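Local coordinates for pectate lyase (Pectobacterium carotovorum, PDB 4U4B), which probably cleaves polygalacturonate and methylated pectins by calcium-dependent beta-elimination, with an endo mode of action, at residues A[124-129]-A[154-159]; A[228-233]-A[253-258]. All coordinates share one frame; numbering follows the deposited sequence.

Contact 1 (A[124-129]-A[154-159])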
# COMPACT_ATOMS: atom_id res chain seq x y z
N CYS A 124 8.10 -0.31 -17.96
CA CYS A 124 7.10 0.41 -17.17
C CYS A 124 6.18 1.23 -18.05
O CYS A 124 6.48 2.39 -18.33
CB CYS A 124 7.77 1.32 -16.13
SG CYS A 124 8.54 0.45 -14.78
N LYS A 125 5.06 0.63 -18.46
CA LYS A 125 4.07 1.28 -19.32
C LYS A 125 2.67 0.93 -18.83
O LYS A 125 2.45 -0.13 -18.25
CB LYS A 125 4.23 0.85 -20.78
CG LYS A 125 5.61 1.08 -21.38
CD LYS A 125 5.70 0.53 -22.81
CE LYS A 125 4.77 1.26 -23.78
NZ LYS A 125 4.99 2.75 -23.83
N ALA A 126 1.72 1.82 -19.08
CA ALA A 126 0.34 1.52 -18.72
C ALA A 126 -0.16 0.27 -19.45
O ALA A 126 -0.08 0.20 -20.67
CB ALA A 126 -0.55 2.70 -19.03
N GLY A 127 -0.63 -0.72 -18.70
CA GLY A 127 -1.14 -1.95 -19.26
C GLY A 127 -0.09 -3.03 -19.42
O GLY A 127 -0.37 -4.12 -19.93
N ALA A 128 1.13 -2.74 -18.97
CA ALA A 128 2.22 -3.70 -19.08
C ALA A 128 1.95 -5.00 -18.36
O ALA A 128 1.31 -5.04 -17.31
CB ALA A 128 3.52 -3.10 -18.54
N VAL A 129 2.48 -6.07 -18.94
CA VAL A 129 2.49 -7.37 -18.30
C VAL A 129 3.92 -7.75 -18.00
O VAL A 129 4.70 -8.02 -18.92
CB VAL A 129 1.82 -8.43 -19.19
CG1 VAL A 129 1.80 -9.79 -18.49
CG2 VAL A 129 0.40 -7.98 -19.53
N PRO A 154 -7.35 -3.65 -19.08
CA PRO A 154 -6.07 -4.10 -18.54
C PRO A 154 -5.76 -3.46 -17.18
O PRO A 154 -6.01 -2.28 -17.00
CB PRO A 154 -5.06 -3.63 -19.59
CG PRO A 154 -5.90 -3.25 -20.80
CD PRO A 154 -7.17 -2.76 -20.23
N PRO A 155 -5.23 -4.24 -16.24
CA PRO A 155 -4.70 -3.61 -15.02
C PRO A 155 -3.58 -2.64 -15.41
O PRO A 155 -2.93 -2.92 -16.42
CB PRO A 155 -4.16 -4.79 -14.20
CG PRO A 155 -4.90 -5.99 -14.74
CD PRO A 155 -5.10 -5.71 -16.20
N VAL A 156 -3.35 -1.55 -14.68
CA VAL A 156 -2.30 -0.63 -15.11
C VAL A 156 -0.95 -1.35 -15.17
O VAL A 156 -0.10 -1.01 -15.98
CB VAL A 156 -2.21 0.60 -14.21
CG1 VAL A 156 -1.81 0.21 -12.76
CG2 VAL A 156 -1.23 1.60 -14.81
N ILE A 157 -0.79 -2.37 -14.34
CA ILE A 157 0.38 -3.22 -14.40
C ILE A 157 -0.04 -4.61 -13.97
O ILE A 157 -0.71 -4.76 -12.94
CB ILE A 157 1.54 -2.74 -13.47
CG1 ILE A 157 2.15 -1.41 -13.96
CG2 ILE A 157 2.59 -3.84 -13.33
CD1 ILE A 157 3.17 -1.55 -15.04
N THR A 158 0.35 -5.62 -14.74
CA THR A 158 0.11 -7.00 -14.37
C THR A 158 1.41 -7.69 -14.09
O THR A 158 2.36 -7.61 -14.87
CB THR A 158 -0.63 -7.79 -15.48
OG1 THR A 158 -1.88 -7.15 -15.76
CG2 THR A 158 -0.86 -9.23 -15.05
N LEU A 159 1.44 -8.40 -12.96
CA LEU A 159 2.65 -9.07 -12.53
C LEU A 159 2.43 -10.57 -12.57
O LEU A 159 1.41 -11.08 -12.10
CB LEU A 159 3.05 -8.62 -11.12
CG LEU A 159 3.30 -7.13 -10.90
CD1 LEU A 159 3.57 -6.89 -9.41
CD2 LEU A 159 4.48 -6.60 -11.75
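Segments 124-129 and 154-159 lead into two neighbouring parallel strands, 128-131 and 157-160, at one end of a sheet of the right-handed parallel beta-helix of polysaccharide lyase family 3. The chain enters through a type II beta turn, closed by Ala128 N to Lys125 O at 3.0 Å. Gly127, at the third position of that turn with phi at 91°, gives its N-H to Val156 O (2.8 Å). The donor stands well above the carbonyl plane, and Gly127 CA-H adds a longer contact to Pro155 O. One residue on, Thr158 N meets Ala128 O nearly head-on at 2.8 Å, with 167° at the hydrogen, and Val129 pairs with Thr158 in parallel register.

Side chains alternate between the two faces. On one, Ile157 CD1 touches Ala128 CB at 3.8 Å and Lys125 O at 3.6 Å, a position reached because CG1 lies beside the backbone N and chi2 (-83°) folds the chain toward the turn. On the other, Val129 and Thr158 lie side by side, Val129 CG2 against Thr158 CB at 4.2 Å.

The Cys124-Cys137 disulfide joins the residue just before the turn to the residue just after strand 134-136. Thr158 continues the pairing to Ile130, while Ile157 and Leu159 bond through their backbones to strand 178-182, whose Ile178 packs on Ile157 together with Leu167 of strand 167-169.

Contact 2 (A[228-233]-A[253-258]). With SO4 (sulfate ion), chain B.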
# COMPACT_ATOMS: atom_id res chain seq x y z
N VAL A 228 -8.95 -1.95 -0.92
CA VAL A 228 -7.62 -1.58 -1.36
C VAL A 228 -6.88 -2.81 -1.86
O VAL A 228 -6.41 -2.82 -2.99
CB VAL A 228 -6.84 -0.89 -0.24
CG1 VAL A 228 -5.49 -0.43 -0.75
CG2 VAL A 228 -7.65 0.27 0.28
N LEU A 229 -6.83 -3.85 -1.04
CA LEU A 229 -6.28 -5.14 -1.44
C LEU A 229 -7.40 -6.17 -1.58
O LEU A 229 -8.15 -6.41 -0.64
CB LEU A 229 -5.25 -5.62 -0.42
CG LEU A 229 -4.19 -4.56 -0.10
CD1 LEU A 229 -3.22 -5.06 0.98
CD2 LEU A 229 -3.45 -4.15 -1.38
N GLN A 230 -7.51 -6.77 -2.76
CA GLN A 230 -8.54 -7.78 -3.01
C GLN A 230 -7.88 -9.12 -3.30
O GLN A 230 -6.92 -9.18 -4.06
CB GLN A 230 -9.44 -7.34 -4.16
CG GLN A 230 -10.50 -8.36 -4.55
CD GLN A 230 -11.80 -8.20 -3.76
OE1 GLN A 230 -12.03 -7.17 -3.12
NE2 GLN A 230 -12.65 -9.22 -3.81
N GLN A 231 -8.39 -10.19 -2.71
CA GLN A 231 -7.83 -11.52 -2.95
C GLN A 231 -8.90 -12.44 -3.54
O GLN A 231 -9.92 -12.71 -2.91
CB GLN A 231 -7.28 -12.10 -1.65
CG GLN A 231 -6.28 -13.24 -1.80
CD GLN A 231 -5.33 -13.29 -0.61
OE1 GLN A 231 -4.87 -12.26 -0.14
NE2 GLN A 231 -5.04 -14.49 -0.11
N ASN A 232 -8.67 -12.92 -4.76
CA ASN A 232 -9.63 -13.82 -5.41
C ASN A 232 -9.13 -15.26 -5.60
O ASN A 232 -9.93 -16.19 -5.67
CB ASN A 232 -10.04 -13.23 -6.77
CG ASN A 232 -10.70 -11.87 -6.63
OD1 ASN A 232 -11.13 -11.49 -5.55
ND2 ASN A 232 -10.79 -11.14 -7.73
N ALA A 233 -7.82 -15.44 -5.67
CA ALA A 233 -7.26 -16.79 -5.76
C ALA A 233 -7.43 -17.55 -4.46
O ALA A 233 -7.38 -16.97 -3.38
CB ALA A 233 -5.77 -16.74 -6.12
N LEU A 253 -9.43 -2.45 3.88
CA LEU A 253 -8.02 -2.49 3.51
C LEU A 253 -7.74 -3.75 2.70
O LEU A 253 -7.03 -3.71 1.69
CB LEU A 253 -7.13 -2.41 4.75
CG LEU A 253 -5.63 -2.28 4.53
CD1 LEU A 253 -4.98 -1.59 5.72
CD2 LEU A 253 -4.99 -3.65 4.31
N TRP A 254 -8.26 -4.87 3.18
CA TRP A 254 -8.09 -6.16 2.52
C TRP A 254 -9.38 -6.97 2.56
O TRP A 254 -10.07 -6.99 3.58
CB TRP A 254 -6.97 -6.95 3.19
CG TRP A 254 -6.74 -8.30 2.58
CD1 TRP A 254 -5.93 -8.60 1.51
CD2 TRP A 254 -7.32 -9.54 3.00
NE1 TRP A 254 -5.96 -9.94 1.26
CE2 TRP A 254 -6.81 -10.55 2.15
CE3 TRP A 254 -8.21 -9.91 4.02
CZ2 TRP A 254 -7.17 -11.90 2.28
CZ3 TRP A 254 -8.57 -11.24 4.15
CH2 TRP A 254 -8.05 -12.22 3.28
N ARG A 255 -9.69 -7.66 1.47
CA ARG A 255 -10.92 -8.45 1.39
C ARG A 255 -10.73 -9.74 0.61
O ARG A 255 -10.35 -9.73 -0.57
CB ARG A 255 -12.04 -7.62 0.76
CG ARG A 255 -13.38 -8.34 0.57
CD ARG A 255 -13.96 -8.89 1.88
NE ARG A 255 -15.39 -9.19 1.75
CZ ARG A 255 -15.94 -10.37 1.99
NH1 ARG A 255 -15.21 -11.39 2.40
NH2 ARG A 255 -17.25 -10.52 1.83
N SER A 256 -10.97 -10.86 1.27
CA SER A 256 -11.13 -12.13 0.57
C SER A 256 -12.44 -12.05 -0.18
O SER A 256 -13.47 -11.69 0.42
CB SER A 256 -11.12 -13.31 1.54
OG SER A 256 -11.37 -14.52 0.86
N CYS A 257 -12.42 -12.34 -1.48
CA CYS A 257 -13.60 -12.21 -2.33
C CYS A 257 -14.85 -12.84 -1.70
O CYS A 257 -14.85 -14.03 -1.37
CB CYS A 257 -13.35 -12.85 -3.69
SG CYS A 257 -14.67 -12.44 -4.87
N GLY A 258 -15.88 -12.03 -1.52
CA GLY A 258 -17.11 -12.47 -0.89
C GLY A 258 -18.01 -13.27 -1.81
O GLY A 258 -18.56 -14.30 -1.41
S SO4 B . -17.33 -6.77 -0.00
O1 SO4 B . -16.65 -7.19 -1.24
O2 SO4 B . -16.32 -6.41 1.00
O3 SO4 B . -18.18 -5.61 -0.26
O4 SO4 B . -18.16 -7.85 0.52
O HOH W 1 -15.32 -9.38 -2.58
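Between parallel strands 227-231 and 252-256 of the beta-helix, Val228 CB rests on Leu253 O, and Leu229 N bonds to that oxygen at 2.7 Å. Leu229 CB lies at the edge of the Trp254 indole, 3.6 Å from Trp254 CD1; Leu229 CD1 lies beside Leu253 CD2, and Leu229 O takes Arg255 N. Gln230 points to the other face beside Arg255. Its side chain bends at chi2 (88°) and brings NE2 to Asn232 OD1, in the plane of both amides, and to a water that also accepts from Gly258 N and donates to sulfate O1; OE1 is buried without a partner.

Gln231 N bonds to Arg255 O at 2.9 Å, and its O accepts Cys257 N. Its extended side chain sets OE1 in the plane of the Trp254 ring to receive NE1 (2.9 Å), which comes from 40° above the side-chain carbonyl plane, the amide steeply inclined to the ring; OE1 also bonds Thr238, and NE2 bonds Ser236. Asn232 OD1 approaches Cys257 CB, next to the Cys257-Cys260 disulfide. The Arg255 side chain, also bonded to Ser325 and Asn287, holds the sulfate: NE to O2 at 3.0 Å and NH2 to O4 at 3.1 Å.

How the contacts relate
Both contacts are parallel pairings within the same sheet of the beta-helix, contact 1 at one edge, on outermost strand 128-131, and contact 2 farther along, with strands 178-182 and 200-202 between them. Their centres are 20 Å apart and the nearest atoms about 11 Å. Contact 1 is partly open and begins in a turn, whereas contact 2 is buried. Calcium-binding residues lie nearer contact 2: the side chain of Val228 is about 5 Å from that of Ile195 and about 6 Å from that of Asn216, whereas the Val156 side chain is about 9 Å from that of Ile195. The sulfate at contact 2, probably from the crystallisation liquor, is also bonded by Lys227 and Lys252.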